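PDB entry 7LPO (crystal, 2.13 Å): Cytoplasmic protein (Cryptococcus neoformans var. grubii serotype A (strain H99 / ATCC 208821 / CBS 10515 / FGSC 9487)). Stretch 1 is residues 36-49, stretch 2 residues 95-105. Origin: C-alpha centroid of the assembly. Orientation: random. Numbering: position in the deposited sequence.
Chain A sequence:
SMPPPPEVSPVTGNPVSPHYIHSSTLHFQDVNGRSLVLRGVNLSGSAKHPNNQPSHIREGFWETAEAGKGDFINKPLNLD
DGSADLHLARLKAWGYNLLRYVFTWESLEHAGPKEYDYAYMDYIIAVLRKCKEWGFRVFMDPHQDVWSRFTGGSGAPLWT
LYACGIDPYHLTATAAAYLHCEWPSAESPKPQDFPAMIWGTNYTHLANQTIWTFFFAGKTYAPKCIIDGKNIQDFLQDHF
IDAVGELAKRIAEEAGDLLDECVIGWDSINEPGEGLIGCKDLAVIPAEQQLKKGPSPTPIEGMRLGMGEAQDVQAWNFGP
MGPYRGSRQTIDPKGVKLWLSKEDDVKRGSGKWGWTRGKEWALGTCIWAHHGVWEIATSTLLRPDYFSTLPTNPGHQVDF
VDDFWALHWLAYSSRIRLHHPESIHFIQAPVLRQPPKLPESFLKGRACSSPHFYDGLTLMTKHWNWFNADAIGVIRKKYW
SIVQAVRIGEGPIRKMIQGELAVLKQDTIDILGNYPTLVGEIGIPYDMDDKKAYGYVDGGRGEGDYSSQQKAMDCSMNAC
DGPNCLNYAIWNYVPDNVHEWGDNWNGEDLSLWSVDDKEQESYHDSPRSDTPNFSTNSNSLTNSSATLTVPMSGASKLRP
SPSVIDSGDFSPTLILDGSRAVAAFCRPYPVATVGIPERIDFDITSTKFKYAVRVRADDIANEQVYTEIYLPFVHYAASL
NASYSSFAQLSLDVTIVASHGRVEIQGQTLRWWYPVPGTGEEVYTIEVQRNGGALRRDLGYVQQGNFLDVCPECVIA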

ATOM      1  N   LEU A  36       5.512  17.173  13.633  1.00 20.41           N
ATOM      2  CA  LEU A  36       6.241  16.702  12.464  1.00 20.52           C
ATOM      3  C   LEU A  36       5.275  16.230  11.386  1.00 20.80           C
ATOM      4  O   LEU A  36       4.228  15.645  11.685  1.00 21.86           O
ATOM      5  N   VAL A  37       5.637  16.487  10.129  1.00 18.07           N
ATOM      6  CA  VAL A  37       4.922  15.954   8.976  1.00 16.80           C
ATOM      7  C   VAL A  37       5.888  15.065   8.208  1.00 17.98           C
ATOM      8  O   VAL A  37       6.967  15.519   7.803  1.00 18.15           O
ATOM      9  N   LEU A  38       5.506  13.801   8.018  1.00 18.02           N
ATOM     10  CA  LEU A  38       6.345  12.819   7.346  1.00 19.96           C
ATOM     11  C   LEU A  38       5.773  12.542   5.964  1.00 18.20           C
ATOM     12  O   LEU A  38       4.623  12.105   5.837  1.00 18.10           O
ATOM     13  N   ARG A  39       6.589  12.768   4.940  1.00 14.44           N
ATOM     14  CA  ARG A  39       6.170  12.609   3.561  1.00 13.92           C
ATOM     15  C   ARG A  39       7.279  11.940   2.775  1.00 13.92           C
ATOM     16  O   ARG A  39       8.457  12.282   2.918  1.00 13.91           O
ATOM     17  N   GLY A  40       6.887  10.989   1.938  1.00 15.83           N
ATOM     18  CA  GLY A  40       7.857  10.254   1.170  1.00 14.87           C
ATOM     19  C   GLY A  40       7.207   9.312   0.185  1.00 18.52           C
ATOM     20  O   GLY A  40       6.147   9.626  -0.367  1.00 17.30           O
ATOM     21  N   VAL A  41       7.835   8.153  -0.033  1.00 13.97           N
ATOM     22  CA  VAL A  41       7.431   7.223  -1.078  1.00 13.99           C
ATOM     23  C   VAL A  41       7.499   5.801  -0.543  1.00 13.99           C
ATOM     24  O   VAL A  41       8.179   5.511   0.445  1.00 13.97           O
ATOM     25  N   ASN A  42       6.761   4.916  -1.209  1.00 17.37           N
ATOM     26  CA  ASN A  42       6.940   3.483  -1.029  1.00 14.86           C
ATOM     27  C   ASN A  42       8.139   3.038  -1.854  1.00 17.25           C
ATOM     28  O   ASN A  42       8.221   3.334  -3.051  1.00 14.89           O
ATOM     29  N   LEU A  43       9.056   2.315  -1.215  1.00 17.48           N
ATOM     30  CA  LEU A  43      10.290   1.832  -1.829  1.00 17.12           C
ATOM     31  C   LEU A  43      10.422   0.355  -1.465  1.00 16.89           C
ATOM     32  O   LEU A  43      10.852   0.033  -0.353  1.00 18.65           O
ATOM     33  N   SER A  44      10.051  -0.552  -2.370  1.00 16.13           N
ATOM     34  CA  SER A  44       9.590  -0.260  -3.717  1.00 16.18           C
ATOM     35  C   SER A  44       8.738  -1.423  -4.230  1.00 17.86           C
ATOM     36  O   SER A  44       8.906  -2.564  -3.808  1.00 21.19           O
ATOM     37  N   GLY A  45       7.846  -1.141  -5.169  1.00 14.16           N
ATOM     38  CA  GLY A  45       7.138  -2.195  -5.868  1.00 14.20           C
ATOM     39  C   GLY A  45       8.037  -3.239  -6.507  1.00 14.22           C
ATOM     40  O   GLY A  45       7.612  -4.378  -6.728  1.00 14.25           O
ATOM     41  N   SER A  46       9.277  -2.862  -6.828  1.00 16.09           N
ATOM     42  CA  SER A  46      10.186  -3.799  -7.473  1.00 19.30           C
ATOM     43  C   SER A  46      10.575  -4.951  -6.554  1.00 18.12           C
ATOM     44  O   SER A  46      11.048  -5.977  -7.048  1.00 19.49           O
ATOM     45  N   ALA A  47      10.402  -4.801  -5.241  1.00 18.41           N
ATOM     46  CA  ALA A  47      10.669  -5.881  -4.305  1.00 14.19           C
ATOM     47  C   ALA A  47       9.552  -6.913  -4.267  1.00 15.05           C
ATOM     48  O   ALA A  47       9.623  -7.854  -3.470  1.00 16.05           O
ATOM     49  N   LYS A  48       8.543  -6.787  -5.123  1.00 18.72           N
ATOM     50  CA  LYS A  48       7.461  -7.763  -5.135  1.00 19.03           C
ATOM     51  C   LYS A  48       7.844  -9.085  -5.798  1.00 18.86           C
ATOM     52  O   LYS A  48       7.154 -10.094  -5.598  1.00 19.07           O
ATOM     53  N   HIS A  49       8.887  -9.102  -6.618  1.00 16.29           N
ATOM     54  CA  HIS A  49       9.224 -10.275  -7.411  1.00 16.52           C
ATOM     55  C   HIS A  49      10.735 -10.417  -7.494  1.00 15.17           C
ATOM     56  O   HIS A  49      11.466  -9.425  -7.380  1.00 15.20           O
ATOM     57  N   GLY A  95      12.603  16.626  -1.052  1.00 14.21           N
ATOM     58  CA  GLY A  95      12.023  17.005   0.217  1.00 13.95           C
ATOM     59  C   GLY A  95      11.498  15.861   1.055  1.00 13.93           C
ATOM     60  O   GLY A  95      10.996  16.102   2.157  1.00 15.10           O
ATOM     61  N   TYR A  96      11.607  14.625   0.585  1.00 15.93           N
ATOM     62  CA  TYR A  96      11.046  13.495   1.313  1.00 17.62           C
ATOM     63  C   TYR A  96      11.906  13.131   2.516  1.00 19.28           C
ATOM     64  O   TYR A  96      13.134  13.220   2.471  1.00 21.50           O
ATOM     65  N   ASN A  97      11.241  12.756   3.611  1.00 18.53           N
ATOM     66  CA  ASN A  97      11.917  12.290   4.817  1.00 19.69           C
ATOM     67  C   ASN A  97      11.372  10.949   5.294  1.00 18.27           C
ATOM     68  O   ASN A  97      11.652  10.544   6.431  1.00 16.99           O
ATOM     69  N   LEU A  98      10.607  10.249   4.461  1.00 17.49           N
ATOM     70  CA  LEU A  98       9.910   9.040   4.871  1.00 16.57           C
ATOM     71  C   LEU A  98       9.974   8.008   3.759  1.00 16.96           C
ATOM     72  O   LEU A  98       9.893   8.343   2.574  1.00 14.01           O
ATOM     73  N   LEU A  99      10.124   6.752   4.157  1.00 14.57           N
ATOM     74  CA  LEU A  99      10.102   5.623   3.240  1.00 15.78           C
ATOM     75  C   LEU A  99       9.249   4.540   3.871  1.00 16.49           C
ATOM     76  O   LEU A  99       9.455   4.207   5.040  1.00 18.24           O
ATOM     77  N   ARG A 100       8.269   4.036   3.122  1.00 15.97           N
ATOM     78  CA  ARG A 100       7.549   2.822   3.482  1.00 14.37           C
ATOM     79  C   ARG A 100       8.280   1.684   2.788  1.00 15.24           C
ATOM     80  O   ARG A 100       8.307   1.621   1.553  1.00 15.59           O
ATOM     81  N   TYR A 101       8.925   0.822   3.572  1.00 14.77           N
ATOM     82  CA  TYR A 101       9.852  -0.158   3.021  1.00 15.75           C
ATOM     83  C   TYR A 101       9.127  -1.468   2.747  1.00 15.30           C
ATOM     84  O   TYR A 101       8.614  -2.103   3.669  1.00 18.24           O
ATOM     85  N   VAL A 102       9.140  -1.889   1.490  1.00 17.19           N
ATOM     86  CA  VAL A 102       8.363  -3.033   1.026  1.00 16.16           C
ATOM     87  C   VAL A 102       9.220  -4.294   1.069  1.00 14.71           C
ATOM     88  O   VAL A 102      10.316  -4.331   0.499  1.00 16.23           O
ATOM     89  N   PHE A 103       8.716  -5.330   1.742  1.00 14.68           N
ATOM     90  CA  PHE A 103       9.295  -6.665   1.694  1.00 14.70           C
ATOM     91  C   PHE A 103       8.156  -7.675   1.669  1.00 16.06           C
ATOM     92  O   PHE A 103       7.036  -7.388   2.093  1.00 14.73           O
ATOM     93  N   THR A 104       8.436  -8.865   1.153  1.00 15.14           N
ATOM     94  CA  THR A 104       7.410  -9.890   1.065  1.00 14.77           C
ATOM     95  C   THR A 104       7.779 -11.093   1.915  1.00 14.77           C
ATOM     96  O   THR A 104       8.955 -11.394   2.136  1.00 16.12           O
ATOM     97  N   TRP A 105       6.740 -11.760   2.411  1.00 14.82           N
ATOM     98  CA  TRP A 105       6.902 -13.053   3.062  1.00 16.26           C
ATOM     99  C   TRP A 105       7.687 -14.020   2.184  1.00 17.80           C
ATOM    100  O   TRP A 105       8.539 -14.772   2.677  1.00 14.33           O
TER

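How does the contact begin, before the two strands are properly paired? At Val-37 the side chain (t) lies sideways, and its backbone does the work: Asn-97 ND2 gives a weak hydrogen bond to Val-37 O at 3.4 Å. Leu-38 (m, t) also lies sideways, yet its CB comes within 4.1 Å of CD2 of Leu-98, whose own side chain (t, p) points toward stretch 1. Arg-39 (m) points away and finds its polar partners elsewhere in the structure, leaving its backbone to meet Asn-97. That asparagine, at chi1 p, turns its amide inward so that OD1 accepts from Arg-39 N at 2.9 Å, while Asn-97 N donates to Arg-39 O, also at 2.9 Å.

What does the lack of a side chain at Gly-40 allow? A CB on Gly-40 would point toward stretch 2 and fall 1.7 Å from Leu-98 O, a clash. Without one, Gly-40 CA approaches Leu-98 O to 3.1 Å in a CA-H...O contact, and the Tyr-96 ring (m) lays one face over the glycine backbone.

What do the side chains do where the strands run parallel? They alternate between the two faces of the sheet. Val-41 (m) shares a face with Leu-99, Leu-43 and Tyr-101; its CG1 touches Tyr-96 CE2 at 3.6 Å, and its CG2 meets Leu-99 CD2 at 3.8 Å. Leu-43 (t, p) continues this apolar row, with CD2 4.2 Å from CD1 of Leu-99 (m, t). On the other face Asn-42 (m) and Arg-100 (t) form a polar pair: Arg-100 NH1 donates to Asn-42 OD1 at 2.6 Å, a short bond in which the oxygen lies at the guanidinium edge, near its plane. Backbone hydrogen bonds join the strands between these side chains, as from Leu-43 N to Arg-100 O at 3.0 Å.

How is contact kept once stretch 1 leaves the sheet? A cis peptide bond precedes Ser-44, whose side chain (t) points away, and its OG accepts from Ser-46 N at 3.1 Å. Water 1 donates to Leu-43 O at 2.8 Å and to Val-102 O at 2.6 Å, joining the backbones. At the end of the short 3-10 segment, Ala-47 points toward stretch 2, its CB 3.6 Å from Val-102 O and 4.5 Å from CG1 of Val-102 (t), which points toward stretch 1. Water 2 then links Ala-47 O, at 2.9 Å, to Thr-104 N, at 3.0 Å. Lys-48 (m) points away, but its CA lies 4.2 Å from CG2 of Thr-104 (p).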

ATOM      1  CB  LEU A  36       7.180  15.555  12.835  1.00 21.14           C
ATOM      2  CG  LEU A  36       8.171  15.829  13.964  1.00 23.09           C
ATOM      3  CD1 LEU A  36       8.957  14.578  14.299  1.00 21.62           C
ATOM      4  CD2 LEU A  36       9.106  16.975  13.604  1.00 25.90           C
ATOM      5  CB  VAL A  37       4.362  17.060   8.071  1.00 18.95           C
ATOM      6  CG1 VAL A  37       3.743  16.442   6.799  1.00 20.37           C
ATOM      7  CG2 VAL A  37       3.333  17.903   8.815  1.00 14.36           C
ATOM      8  CB  LEU A  38       6.440  11.523   8.151  1.00 22.51           C
ATOM      9  CG  LEU A  38       7.081  11.655   9.531  1.00 22.09           C
ATOM     10  CD1 LEU A  38       6.956  10.311  10.257  1.00 21.56           C
ATOM     11  CD2 LEU A  38       8.536  12.091   9.440  1.00 21.27           C
ATOM     12  CB  ARG A  39       5.807  13.958   2.936  1.00 13.93           C
ATOM     13  CG  ARG A  39       4.435  14.423   3.381  1.00 16.08           C
ATOM     14  CD  ARG A  39       4.068  15.806   2.846  1.00 17.04           C
ATOM     15  NE  ARG A  39       2.740  16.149   3.332  1.00 16.33           N
ATOM     16  CZ  ARG A  39       2.025  17.193   2.937  1.00 17.16           C
ATOM     17  NH1 ARG A  39       2.507  18.030   2.029  1.00 16.08           N
ATOM     18  NH2 ARG A  39       0.813  17.385   3.457  1.00 17.55           N
ATOM     19  CB  VAL A  41       8.324   7.352  -2.331  1.00 14.01           C
ATOM     20  CG1 VAL A  41       8.345   8.779  -2.806  1.00 14.01           C
ATOM     21  CG2 VAL A  41       9.765   6.895  -2.006  1.00 14.59           C
ATOM     22  CB  ASN A  42       5.693   2.723  -1.467  1.00 15.06           C
ATOM     23  CG  ASN A  42       4.556   2.854  -0.476  1.00 16.83           C
ATOM     24  OD1 ASN A  42       4.288   1.937   0.308  1.00 19.35           O
ATOM     25  ND2 ASN A  42       3.892   4.003  -0.491  1.00 16.30           N
ATOM     26  CB  LEU A  43      11.479   2.645  -1.328  1.00 17.77           C
ATOM     27  CG  LEU A  43      12.863   2.367  -1.911  1.00 19.12           C
ATOM     28  CD1 LEU A  43      13.067   3.131  -3.198  1.00 18.33           C
ATOM     29  CD2 LEU A  43      13.936   2.736  -0.882  1.00 18.81           C
ATOM     30  CB  SER A  44      10.778  -0.037  -4.652  1.00 19.23           C
ATOM     31  OG  SER A  44      10.376  -0.085  -6.014  1.00 21.94           O
ATOM     32  CB  SER A  46      11.449  -3.080  -7.948  1.00 24.05           C
ATOM     33  OG  SER A  46      12.107  -2.468  -6.854  1.00 28.81           O
ATOM     34  CB  ALA A  47      10.899  -5.325  -2.906  1.00 14.14           C
ATOM     35  CB  LYS A  48       6.256  -7.196  -5.877  1.00 19.62           C
ATOM     36  CG  LYS A  48       5.471  -6.156  -5.139  1.00 21.21           C
ATOM     37  CD  LYS A  48       4.329  -5.669  -6.037  1.00 21.84           C
ATOM     38  CE  LYS A  48       3.464  -4.659  -5.348  1.00 23.79           C
ATOM     39  NZ  LYS A  48       2.315  -4.271  -6.211  1.00 25.47           N
ATOM     40  CB  HIS A  49       8.628 -10.205  -8.832  1.00 19.05           C
ATOM     41  CG  HIS A  49       8.975  -8.954  -9.577  1.00 20.14           C
ATOM     42  ND1 HIS A  49       8.194  -7.821  -9.534  1.00 22.22           N
ATOM     43  CD2 HIS A  49      10.011  -8.664 -10.399  1.00 21.69           C
ATOM     44  CE1 HIS A  49       8.750  -6.876 -10.270  1.00 22.32           C
ATOM     45  NE2 HIS A  49       9.851  -7.363 -10.812  1.00 22.00           N
ATOM     46  CB  TYR A  96      10.901  12.299   0.380  1.00 18.92           C
ATOM     47  CG  TYR A  96       9.927  12.559  -0.750  1.00 18.63           C
ATOM     48  CD1 TYR A  96       8.809  13.362  -0.557  1.00 19.01           C
ATOM     49  CD2 TYR A  96      10.119  12.000  -2.003  1.00 16.14           C
ATOM     50  CE1 TYR A  96       7.920  13.606  -1.576  1.00 20.05           C
ATOM     51  CE2 TYR A  96       9.226  12.240  -3.030  1.00 17.54           C
ATOM     52  CZ  TYR A  96       8.136  13.046  -2.812  1.00 19.43           C
ATOM     53  OH  TYR A  96       7.251  13.295  -3.834  1.00 23.37           O
ATOM     54  CB  ASN A  97      11.791  13.327   5.937  1.00 24.14           C
ATOM     55  CG  ASN A  97      10.344  13.727   6.204  1.00 29.38           C
ATOM     56  OD1 ASN A  97       9.414  13.143   5.645  1.00 31.68           O
ATOM     57  ND2 ASN A  97      10.149  14.724   7.063  1.00 30.95           N
ATOM     58  CB  LEU A  98       8.445   9.339   5.214  1.00 18.60           C
ATOM     59  CG  LEU A  98       7.518   8.160   5.512  1.00 20.48           C
ATOM     60  CD1 LEU A  98       7.765   7.640   6.906  1.00 13.99           C
ATOM     61  CD2 LEU A  98       6.065   8.590   5.346  1.00 19.92           C
ATOM     62  CB  LEU A  99      11.508   5.081   2.962  1.00 16.26           C
ATOM     63  CG  LEU A  99      12.514   6.035   2.330  1.00 18.62           C
ATOM     64  CD1 LEU A  99      13.900   5.422   2.410  1.00 21.44           C
ATOM     65  CD2 LEU A  99      12.146   6.354   0.902  1.00 17.67           C
ATOM     66  CB  ARG A 100       6.088   2.905   3.057  1.00 14.66           C
ATOM     67  CG  ARG A 100       5.265   1.692   3.474  1.00 16.41           C
ATOM     68  CD  ARG A 100       3.804   2.023   3.388  1.00 17.00           C
ATOM     69  NE  ARG A 100       2.926   0.893   3.665  1.00 16.80           N
ATOM     70  CZ  ARG A 100       2.345   0.147   2.732  1.00 17.07           C
ATOM     71  NH1 ARG A 100       2.566   0.378   1.439  1.00 15.86           N
ATOM     72  NH2 ARG A 100       1.535  -0.836   3.096  1.00 20.02           N
ATOM     73  CB  TYR A 101      11.035  -0.389   3.961  1.00 18.14           C
ATOM     74  CG  TYR A 101      12.064  -1.270   3.309  1.00 18.95           C
ATOM     75  CD1 TYR A 101      11.943  -2.654   3.344  1.00 18.79           C
ATOM     76  CD2 TYR A 101      13.131  -0.720   2.602  1.00 21.74           C
ATOM     77  CE1 TYR A 101      12.872  -3.471   2.713  1.00 19.40           C
ATOM     78  CE2 TYR A 101      14.068  -1.533   1.972  1.00 22.63           C
ATOM     79  CZ  TYR A 101      13.930  -2.905   2.036  1.00 22.56           C
ATOM     80  OH  TYR A 101      14.848  -3.717   1.402  1.00 23.32           O
ATOM     81  CB  VAL A 102       7.838  -2.783  -0.398  1.00 17.39           C
ATOM     82  CG1 VAL A 102       7.116  -4.004  -0.927  1.00 22.13           C
ATOM     83  CG2 VAL A 102       6.933  -1.560  -0.439  1.00 16.95           C
ATOM     84  CB  PHE A 103      10.243  -6.939   2.876  1.00 14.68           C
ATOM     85  CG  PHE A 103       9.550  -7.040   4.197  1.00 15.05           C
ATOM     86  CD1 PHE A 103       9.265  -5.900   4.930  1.00 17.20           C
ATOM     87  CD2 PHE A 103       9.177  -8.265   4.704  1.00 16.15           C
ATOM     88  CE1 PHE A 103       8.622  -5.975   6.144  1.00 17.45           C
ATOM     89  CE2 PHE A 103       8.534  -8.354   5.924  1.00 17.38           C
ATOM     90  CZ  PHE A 103       8.256  -7.206   6.646  1.00 17.95           C
ATOM     91  CB  THR A 104       7.168 -10.340  -0.381  1.00 16.26           C
ATOM     92  OG1 THR A 104       8.353 -10.966  -0.894  1.00 16.30           O
ATOM     93  CG2 THR A 104       6.772  -9.124  -1.236  1.00 16.63           C
ATOM     94  CB  TRP A 105       5.512 -13.586   3.389  1.00 14.33           C
ATOM     95  CG  TRP A 105       5.439 -14.852   4.159  1.00 15.26           C
ATOM     96  CD1 TRP A 105       6.456 -15.519   4.763  1.00 14.35           C
ATOM     97  CD2 TRP A 105       4.252 -15.602   4.410  1.00 15.79           C
ATOM     98  NE1 TRP A 105       5.973 -16.639   5.376  1.00 14.37           N
ATOM     99  CE2 TRP A 105       4.621 -16.718   5.163  1.00 14.40           C
ATOM    100  CE3 TRP A 105       2.905 -15.431   4.068  1.00 16.20           C
ATOM    101  CZ2 TRP A 105       3.698 -17.671   5.582  1.00 14.44           C
ATOM    102  CZ3 TRP A 105       1.992 -16.381   4.474  1.00 16.85           C
ATOM    103  CH2 TRP A 105       2.393 -17.485   5.227  1.00 14.47           C
TER
HETATM  104  O   HOH W   1      11.587  -2.639  -0.970  1.00 17.81           O
HETATM  105  O   HOH W   2      10.653  -8.522  -0.887  1.00 19.09           O
HETATM  106  O   HOH W   3       6.346 -11.785  -3.623  1.00 14.34           O